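Nop domain-containing protein (Archaeoglobus fulgidus, PDB 1NT2) forms a complex with fibrillarin as a core protein of the archaeal box C/D sRNP and probably binds its guide RNA. Local coordinates at residues K218-L223 with S247-Y252; V150-L154 with G200-L204; F21-L26 with T57-V61. All coordinates share one frame; numbering follows the deposited sequence.

Contact 1: K218-L223 with S247-Y252; sequences KMARFL and SIRRRY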
loop_
_atom_site.group_PDB
_atom_site.type_symbol
_atom_site.label_atom_id
_atom_site.label_comp_id
_atom_site.label_asym_id
_atom_site.label_seq_id
_atom_site.Cartn_x
_atom_site.Cartn_y
_atom_site.Cartn_z
ATOM N N LYS B 218 1.406 -21.069 28.193
ATOM C CA LYS B 218 1.659 -22.495 28.351
ATOM C C LYS B 218 0.528 -23.307 27.740
ATOM O O LYS B 218 0.611 -24.529 27.627
ATOM C CB LYS B 218 1.823 -22.827 29.838
ATOM C CG LYS B 218 3.256 -22.670 30.376
ATOM C CD LYS B 218 3.955 -21.378 29.917
ATOM C CE LYS B 218 3.417 -20.128 30.612
ATOM N NZ LYS B 218 4.196 -18.897 30.239
ATOM N N MET B 219 -0.531 -22.610 27.347
ATOM C CA MET B 219 -1.680 -23.248 26.719
ATOM C C MET B 219 -1.422 -23.251 25.216
ATOM O O MET B 219 -1.651 -24.249 24.524
ATOM C CB MET B 219 -2.960 -22.468 27.023
ATOM C CG MET B 219 -4.230 -23.079 26.450
ATOM S SD MET B 219 -4.532 -24.728 27.080
ATOM C CE MET B 219 -4.581 -25.657 25.600
ATOM N N ALA B 220 -0.943 -22.120 24.713
ATOM C CA ALA B 220 -0.645 -21.999 23.298
ATOM C C ALA B 220 0.295 -23.142 22.934
ATOM O O ALA B 220 0.007 -23.939 22.039
ATOM C CB ALA B 220 0.014 -20.656 23.021
ATOM N N ARG B 221 1.409 -23.226 23.654
ATOM C CA ARG B 221 2.409 -24.258 23.421
ATOM C C ARG B 221 1.809 -25.651 23.273
ATOM O O ARG B 221 2.229 -26.418 22.402
ATOM C CB ARG B 221 3.420 -24.267 24.560
ATOM C CG ARG B 221 4.344 -23.060 24.608
ATOM C CD ARG B 221 5.087 -23.038 25.944
ATOM N NE ARG B 221 5.545 -24.377 26.315
ATOM C CZ ARG B 221 5.786 -24.773 27.561
ATOM N NH1 ARG B 221 5.615 -23.924 28.569
ATOM N NH2 ARG B 221 6.189 -26.019 27.800
ATOM N N PHE B 222 0.839 -25.981 24.125
ATOM C CA PHE B 222 0.201 -27.294 24.059
ATOM C C PHE B 222 -0.755 -27.344 22.878
ATOM O O PHE B 222 -0.798 -28.328 22.142
ATOM C CB PHE B 222 -0.573 -27.607 25.344
ATOM C CG PHE B 222 -1.131 -29.019 25.389
ATOM C CD1 PHE B 222 -0.306 -30.102 25.682
ATOM C CD2 PHE B 222 -2.477 -29.267 25.098
ATOM C CE1 PHE B 222 -0.811 -31.408 25.682
ATOM C CE2 PHE B 222 -2.988 -30.573 25.097
ATOM C CZ PHE B 222 -2.155 -31.641 25.387
ATOM N N LEU B 223 -1.524 -26.274 22.703
ATOM C CA LEU B 223 -2.481 -26.195 21.604
ATOM C C LEU B 223 -1.738 -26.279 20.272
ATOM O O LEU B 223 -2.117 -27.026 19.375
ATOM C CB LEU B 223 -3.267 -24.878 21.684
ATOM C CG LEU B 223 -4.357 -24.675 20.627
ATOM C CD1 LEU B 223 -5.368 -25.813 20.702
ATOM C CD2 LEU B 223 -5.039 -23.328 20.844
ATOM N N SER B 247 -7.476 -34.164 24.584
ATOM C CA SER B 247 -6.268 -33.696 25.253
ATOM C C SER B 247 -6.297 -32.207 25.580
ATOM O O SER B 247 -5.894 -31.798 26.667
ATOM C CB SER B 247 -5.050 -33.985 24.378
ATOM O OG SER B 247 -5.125 -33.267 23.159
ATOM N N ILE B 248 -6.780 -31.409 24.632
ATOM C CA ILE B 248 -6.840 -29.961 24.781
ATOM C C ILE B 248 -7.780 -29.477 25.884
ATOM O O ILE B 248 -7.402 -28.639 26.699
ATOM C CB ILE B 248 -7.251 -29.303 23.461
ATOM C CG1 ILE B 248 -6.458 -29.914 22.298
ATOM C CG2 ILE B 248 -6.999 -27.812 23.533
ATOM C CD1 ILE B 248 -4.948 -29.752 22.404
ATOM N N ARG B 249 -9.004 -29.993 25.897
ATOM C CA ARG B 249 -9.986 -29.614 26.913
ATOM C C ARG B 249 -9.469 -30.017 28.281
ATOM O O ARG B 249 -9.560 -29.262 29.240
ATOM C CB ARG B 249 -11.325 -30.318 26.656
ATOM C CG ARG B 249 -12.382 -30.123 27.748
ATOM C CD ARG B 249 -12.899 -28.691 27.785
ATOM N NE ARG B 249 -13.914 -28.484 28.819
ATOM C CZ ARG B 249 -14.508 -27.316 29.066
ATOM N NH1 ARG B 249 -14.192 -26.241 28.353
ATOM N NH2 ARG B 249 -15.416 -27.225 30.030
ATOM N N ARG B 250 -8.935 -31.229 28.357
ATOM C CA ARG B 250 -8.393 -31.755 29.597
ATOM C C ARG B 250 -7.264 -30.856 30.108
ATOM O O ARG B 250 -7.329 -30.335 31.220
ATOM C CB ARG B 250 -7.859 -33.167 29.359
ATOM C CG ARG B 250 -7.405 -33.892 30.612
ATOM C CD ARG B 250 -6.648 -35.158 30.250
ATOM N NE ARG B 250 -7.318 -35.930 29.203
ATOM C CZ ARG B 250 -8.478 -36.565 29.350
ATOM N NH1 ARG B 250 -9.126 -36.533 30.507
ATOM N NH2 ARG B 250 -8.988 -37.247 28.333
ATOM N N ARG B 251 -6.235 -30.679 29.283
ATOM C CA ARG B 251 -5.079 -29.853 29.635
ATOM C C ARG B 251 -5.556 -28.459 30.017
ATOM O O ARG B 251 -4.892 -27.736 30.755
ATOM C CB ARG B 251 -4.117 -29.774 28.440
ATOM C CG ARG B 251 -2.670 -29.402 28.768
ATOM C CD ARG B 251 -2.518 -27.937 29.150
ATOM N NE ARG B 251 -1.118 -27.518 29.256
ATOM C CZ ARG B 251 -0.214 -28.092 30.043
ATOM N NH1 ARG B 251 -0.550 -29.124 30.803
ATOM N NH2 ARG B 251 1.025 -27.624 30.080
ATOM N N TYR B 252 -6.724 -28.098 29.505
ATOM C CA TYR B 252 -7.314 -26.800 29.779
ATOM C C TYR B 252 -7.819 -26.751 31.216
ATOM O O TYR B 252 -7.540 -25.802 31.947
ATOM C CB TYR B 252 -8.465 -26.551 28.809
ATOM C CG TYR B 252 -9.196 -25.253 29.022
ATOM C CD1 TYR B 252 -8.559 -24.030 28.842
ATOM C CD2 TYR B 252 -10.544 -25.249 29.362
ATOM C CE1 TYR B 252 -9.253 -22.834 28.991
ATOM C CE2 TYR B 252 -11.242 -24.062 29.509
ATOM C CZ TYR B 252 -10.594 -22.860 29.320
ATOM O OH TYR B 252 -11.297 -21.687 29.447
#
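Phe222 and Arg251 form the centre of an antiparallel helix pair in the C-terminal part of the Nop domain. Helices 217-236 and 243-254 run against each other at 163°, with segment axes 10.5 Å apart. The main ring interaction is CH-pi. Arg251 CG sits over one face of the Phe222 ring, 3.6 Å from its centroid and 10° off the ring normal. The Phe222 ring gets there because its CG is anti to the backbone N (chi1 -174°). The ring plane and the Arg251 guanidinium are tilted from each other and do not stack flat.

Apolar contacts continue along the same seam. Ile248 uses two branches. Its CD1 meets Phe222 CE2 obliquely. Ile248 CG2 lies 3.8 Å from Leu223 CD1 and touches Met219 CE as well. Met219 SD comes to the ring edge of Tyr252. Without the ring, as with an alanine at Phe222, the aliphatic part of Arg251 would probably lose its platform and a gap would open beside Ile248 CD1.

The polar ends have partners outside the two segments. Tyr252 OH bonds to Thr210, Ser247 OG to the Leu244 carbonyl and Lys218 NZ to the Ala214 carbonyl. At the guanidinium edge, near its plane, Lys218 O lies 3.8 Å from Arg251 NE, too far for a bond.

Contact 2: V150-L154 with G200-L204; sequences VAAKL and GIIFL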
loop_
_atom_site.group_PDB
_atom_site.type_symbol
_atom_site.label_atom_id
_atom_site.label_comp_id
_atom_site.label_asym_id
_atom_site.label_seq_id
_atom_site.Cartn_x
_atom_site.Cartn_y
_atom_site.Cartn_z
ATOM N N VAL B 150 -9.903 -19.814 11.794
ATOM C CA VAL B 150 -8.480 -19.848 12.114
ATOM C C VAL B 150 -7.720 -20.913 11.320
ATOM O O VAL B 150 -6.772 -20.611 10.584
ATOM C CB VAL B 150 -8.272 -20.135 13.605
ATOM C CG1 VAL B 150 -6.852 -19.795 14.007
ATOM C CG2 VAL B 150 -9.274 -19.359 14.414
ATOM N N ALA B 151 -8.139 -22.162 11.489
ATOM C CA ALA B 151 -7.511 -23.286 10.815
ATOM C C ALA B 151 -7.134 -22.959 9.372
ATOM O O ALA B 151 -6.022 -23.251 8.927
ATOM C CB ALA B 151 -8.444 -24.502 10.851
ATOM N N ALA B 152 -8.052 -22.331 8.649
ATOM C CA ALA B 152 -7.798 -22.019 7.255
ATOM C C ALA B 152 -6.735 -20.953 7.045
ATOM O O ALA B 152 -6.043 -20.957 6.030
ATOM C CB ALA B 152 -9.094 -21.617 6.577
ATOM N N LYS B 153 -6.596 -20.038 7.996
ATOM C CA LYS B 153 -5.595 -18.983 7.848
ATOM C C LYS B 153 -4.199 -19.553 8.032
ATOM O O LYS B 153 -3.268 -19.179 7.317
ATOM C CB LYS B 153 -5.837 -17.847 8.848
ATOM C CG LYS B 153 -4.736 -16.766 8.873
ATOM C CD LYS B 153 -4.511 -16.038 7.536
ATOM C CE LYS B 153 -3.649 -14.785 7.752
ATOM N NZ LYS B 153 -3.360 -13.990 6.518
ATOM N N LEU B 154 -4.044 -20.449 8.996
ATOM C CA LEU B 154 -2.747 -21.055 9.192
ATOM C C LEU B 154 -2.351 -21.670 7.860
ATOM O O LEU B 154 -1.248 -21.451 7.371
ATOM C CB LEU B 154 -2.809 -22.159 10.235
ATOM C CG LEU B 154 -3.066 -21.746 11.673
ATOM C CD1 LEU B 154 -3.078 -22.990 12.544
ATOM C CD2 LEU B 154 -1.985 -20.772 12.122
ATOM N N GLY B 200 0.219 -15.249 17.821
ATOM C CA GLY B 200 -0.450 -15.653 16.596
ATOM C C GLY B 200 -1.956 -15.759 16.750
ATOM O O GLY B 200 -2.506 -15.514 17.829
ATOM N N ILE B 201 -2.636 -16.126 15.672
ATOM C CA ILE B 201 -4.083 -16.245 15.719
ATOM C C ILE B 201 -4.539 -17.359 16.657
ATOM O O ILE B 201 -5.676 -17.360 17.115
ATOM C CB ILE B 201 -4.671 -16.485 14.310
ATOM C CG1 ILE B 201 -3.696 -17.333 13.482
ATOM C CG2 ILE B 201 -4.987 -15.152 13.654
ATOM C CD1 ILE B 201 -4.240 -17.834 12.161
ATOM N N ILE B 202 -3.662 -18.304 16.960
ATOM C CA ILE B 202 -4.070 -19.380 17.848
ATOM C C ILE B 202 -4.265 -18.833 19.252
ATOM O O ILE B 202 -4.895 -19.473 20.098
ATOM C CB ILE B 202 -3.028 -20.517 17.915
ATOM C CG1 ILE B 202 -1.771 -20.036 18.627
ATOM C CG2 ILE B 202 -2.682 -20.998 16.523
ATOM C CD1 ILE B 202 -0.921 -21.165 19.073
ATOM N N PHE B 203 -3.719 -17.645 19.496
ATOM C CA PHE B 203 -3.822 -17.018 20.807
ATOM C C PHE B 203 -5.228 -16.533 21.128
ATOM O O PHE B 203 -5.563 -16.323 22.295
ATOM C CB PHE B 203 -2.835 -15.855 20.916
ATOM C CG PHE B 203 -1.572 -16.203 21.651
ATOM C CD1 PHE B 203 -0.754 -17.234 21.206
ATOM C CD2 PHE B 203 -1.204 -15.504 22.802
ATOM C CE1 PHE B 203 0.419 -17.568 21.897
ATOM C CE2 PHE B 203 -0.034 -15.827 23.502
ATOM C CZ PHE B 203 0.777 -16.862 23.048
ATOM N N LEU B 204 -6.052 -16.371 20.097
ATOM C CA LEU B 204 -7.419 -15.904 20.295
ATOM C C LEU B 204 -8.428 -17.014 20.595
ATOM O O LEU B 204 -9.618 -16.754 20.789
ATOM C CB LEU B 204 -7.864 -15.079 19.085
ATOM C CG LEU B 204 -7.276 -13.662 19.019
ATOM C CD1 LEU B 204 -7.558 -12.964 20.346
ATOM C CD2 LEU B 204 -5.776 -13.693 18.758
#
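Val150 O takes two backbone N-H groups, from Lys153 N at 2.7 Å and from Leu154 N at 3.2 Å. This ties together, within one turn of helix 148-158, the three residues that receive Ile201. The contact packs that helix of the Nop domain against a short 3-10 segment, 201-204, which leads toward helix 206-209.

Ile201 carries most of the contact. Its side chain is extended at chi2 (171°), which carries CD1 out to the helix. There CD1 is met by three side chains. Val150 CG1 lies 3.8 Å from Ile201 CD1, the two side chains sliding past each other in opposite directions. Leu154 CD2 passes in the same manner, 3.7 Å from Ile201 CD1. Lys153 crosses the isoleucine at about a right angle, and Lys153 CG comes to 3.5 Å from Ile201 CD1.

The bend of the lysine at chi2 (60°) turns its ammonium end off Ile201. Lys153 NZ forms salt bridges with Glu85 and Glu156, while its methylenes serve as apolar surface. Outside the segments, Ala177 also packs on Ile201, and Leu227 of helix 217-236 covers part of Leu154.

Ile202 borders this face more loosely. It also packs on Ala220 and Ala224 of helix 217-236, and its nearest approach here is Ile202 CG2 at 4.5 Å from Leu154 CD2.

Contact 3: F21-L26 with T57-V61; sequences FEESFL and TALAV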
loop_
_atom_site.group_PDB
_atom_site.type_symbol
_atom_site.label_atom_id
_atom_site.label_comp_id
_atom_site.label_asym_id
_atom_site.label_seq_id
_atom_site.Cartn_x
_atom_site.Cartn_y
_atom_site.Cartn_z
ATOM N N PHE B 21 -3.550 -47.903 12.968
ATOM C CA PHE B 21 -2.108 -47.767 13.132
ATOM C C PHE B 21 -1.748 -46.557 12.298
ATOM O O PHE B 21 -0.767 -45.861 12.560
ATOM C CB PHE B 21 -1.383 -49.001 12.592
ATOM C CG PHE B 21 -1.642 -50.242 13.384
ATOM C CD1 PHE B 21 -1.486 -51.487 12.807
ATOM C CD2 PHE B 21 -2.056 -50.164 14.712
ATOM C CE1 PHE B 21 -1.740 -52.634 13.530
ATOM C CE2 PHE B 21 -2.313 -51.304 15.446
ATOM C CZ PHE B 21 -2.155 -52.541 14.855
ATOM N N GLU B 22 -2.569 -46.320 11.282
ATOM C CA GLU B 22 -2.381 -45.191 10.401
ATOM C C GLU B 22 -2.406 -43.921 11.233
ATOM O O GLU B 22 -1.634 -42.993 10.985
ATOM C CB GLU B 22 -3.490 -45.158 9.356
ATOM C CG GLU B 22 -3.478 -46.365 8.436
ATOM C CD GLU B 22 -4.511 -46.271 7.324
ATOM O OE1 GLU B 22 -4.535 -47.179 6.464
ATOM O OE2 GLU B 22 -5.295 -45.295 7.308
ATOM N N GLU B 23 -3.281 -43.885 12.233
ATOM C CA GLU B 23 -3.385 -42.706 13.075
ATOM C C GLU B 23 -2.148 -42.522 13.928
ATOM O O GLU B 23 -1.461 -41.514 13.791
ATOM C CB GLU B 23 -4.626 -42.777 13.959
ATOM C CG GLU B 23 -5.387 -41.461 14.014
ATOM C CD GLU B 23 -6.562 -41.510 14.957
ATOM O OE1 GLU B 23 -6.326 -41.707 16.169
ATOM O OE2 GLU B 23 -7.714 -41.357 14.489
ATOM N N SER B 24 -1.856 -43.487 14.798
ATOM C CA SER B 24 -0.679 -43.402 15.671
ATOM C C SER B 24 0.610 -43.314 14.865
ATOM O O SER B 24 1.648 -42.895 15.378
ATOM C CB SER B 24 -0.602 -44.610 16.601
ATOM O OG SER B 24 -0.585 -45.816 15.857
ATOM N N PHE B 25 0.539 -43.732 13.608
ATOM C CA PHE B 25 1.689 -43.676 12.725
ATOM C C PHE B 25 1.991 -42.203 12.547
ATOM O O PHE B 25 3.138 -41.773 12.601
ATOM C CB PHE B 25 1.339 -44.281 11.368
ATOM C CG PHE B 25 2.519 -44.446 10.460
ATOM C CD1 PHE B 25 3.438 -45.469 10.677
ATOM C CD2 PHE B 25 2.725 -43.568 9.400
ATOM C CE1 PHE B 25 4.544 -45.619 9.854
ATOM C CE2 PHE B 25 3.829 -43.708 8.572
ATOM C CZ PHE B 25 4.741 -44.737 8.799
ATOM N N LEU B 26 0.924 -41.441 12.325
ATOM C CA LEU B 26 0.993 -39.997 12.136
ATOM C C LEU B 26 1.148 -39.328 13.494
ATOM O O LEU B 26 1.513 -38.152 13.585
ATOM C CB LEU B 26 -0.291 -39.502 11.461
ATOM C CG LEU B 26 -0.574 -40.097 10.075
ATOM C CD1 LEU B 26 -1.986 -39.753 9.617
ATOM C CD2 LEU B 26 0.461 -39.575 9.089
ATOM N N THR B 57 0.938 -49.849 6.446
ATOM C CA THR B 57 0.576 -48.598 7.104
ATOM C C THR B 57 1.280 -47.419 6.449
ATOM O O THR B 57 0.637 -46.462 6.019
ATOM C CB THR B 57 0.960 -48.620 8.600
ATOM O OG1 THR B 57 0.489 -49.837 9.194
ATOM C CG2 THR B 57 0.337 -47.424 9.339
ATOM N N ALA B 58 2.606 -47.495 6.380
ATOM C CA ALA B 58 3.414 -46.440 5.782
ATOM C C ALA B 58 3.010 -46.205 4.328
ATOM O O ALA B 58 3.289 -45.151 3.758
ATOM C CB ALA B 58 4.905 -46.799 5.869
ATOM N N LEU B 59 2.342 -47.181 3.727
ATOM C CA LEU B 59 1.919 -47.045 2.342
ATOM C C LEU B 59 0.578 -46.313 2.232
ATOM O O LEU B 59 0.385 -45.474 1.350
ATOM C CB LEU B 59 1.815 -48.419 1.690
ATOM C CG LEU B 59 1.784 -48.358 0.170
ATOM C CD1 LEU B 59 3.057 -47.705 -0.330
ATOM C CD2 LEU B 59 1.652 -49.749 -0.398
ATOM N N ALA B 60 -0.339 -46.630 3.141
ATOM C CA ALA B 60 -1.660 -46.015 3.164
ATOM C C ALA B 60 -1.571 -44.506 3.296
ATOM O O ALA B 60 -2.155 -43.784 2.499
ATOM C CB ALA B 60 -2.477 -46.583 4.312
ATOM N N VAL B 61 -0.845 -44.028 4.303
ATOM C CA VAL B 61 -0.706 -42.591 4.516
ATOM C C VAL B 61 -0.017 -41.918 3.337
ATOM O O VAL B 61 -0.407 -40.827 2.927
ATOM C CB VAL B 61 0.092 -42.263 5.809
ATOM C CG1 VAL B 61 -0.748 -42.564 7.042
ATOM C CG2 VAL B 61 1.372 -43.054 5.842
#
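Phe25 lies across the junction of two nearly perpendicular helices, facing Thr57, Ala58 and Val61. Helix 21-27, from the N-terminal part of the chain, crosses the long helix 50-71 at -80°, with segment axes 9.4 Å apart. The contact is mainly apolar.

The Phe25 side chain points at the long helix, its CG anti to the backbone N (chi1 -172°). The Phe25 and Thr57 side chains slide past each other in opposite directions, and Thr57 CG2 touches the base of the ring, 3.9 Å from Phe25 CG. The far end of the ring reaches Ala58, where Phe25 CZ lies 3.6 Å from Ala58 CB. Ala58 N stands over one ring face, offset toward the rim. Val61 CG2 approaches obliquely, 3.7 Å from Phe25 CE2.

Val61 divides its branches. While CG2 meets the ring, Val61 CG1 reaches toward Leu26 tip to tip, 3.8 Å from Leu26 CD2. Phe236 of helix 217-236 packs on both Leu26 and Val61. Fibrillarin also packs here: Ile123 of that neighbouring chain on Phe25, its Phe112 on Leu26 and its Pro109 on Ala58. The contact thus contributes directly to the surface that meets fibrillarin.

At the start of helix 21-27 the side chains diverge. The extended Glu22 crosses Thr57 obliquely and brings its carboxylate to the methyl of Ala60. Phe21 turns its ring away, leaving its CB beside the threonine. Thr57 OG1 bonds to the Ile53 carbonyl. It also lies near the plane of the Phe21 ring, at its edge; the nearest Phe21 side-chain atom to Thr57 OG1 is CB, at 4.0 Å.

From the N terminus, contact 3 comes first. It closes the 30 residues between 21-26 and 57-61 and joins the N-terminal part to helix 50-71. The chain then runs through the predicted coiled coil, 84-137. Contact 2 closes 45 residues, including the unmodelled 179-198, and joins helix 148-158 to the 3-10 segment. Contact 1 closes 23 residues and pairs the last two helices. The three follow in series; none nests or crosses. Contacts 1 and 2 touch, where Ala220 packs on Ile202 and Phe203. Contact 3 stands apart, its centre about 25 Å from that of contact 1 and about 27 Å from that of contact 2.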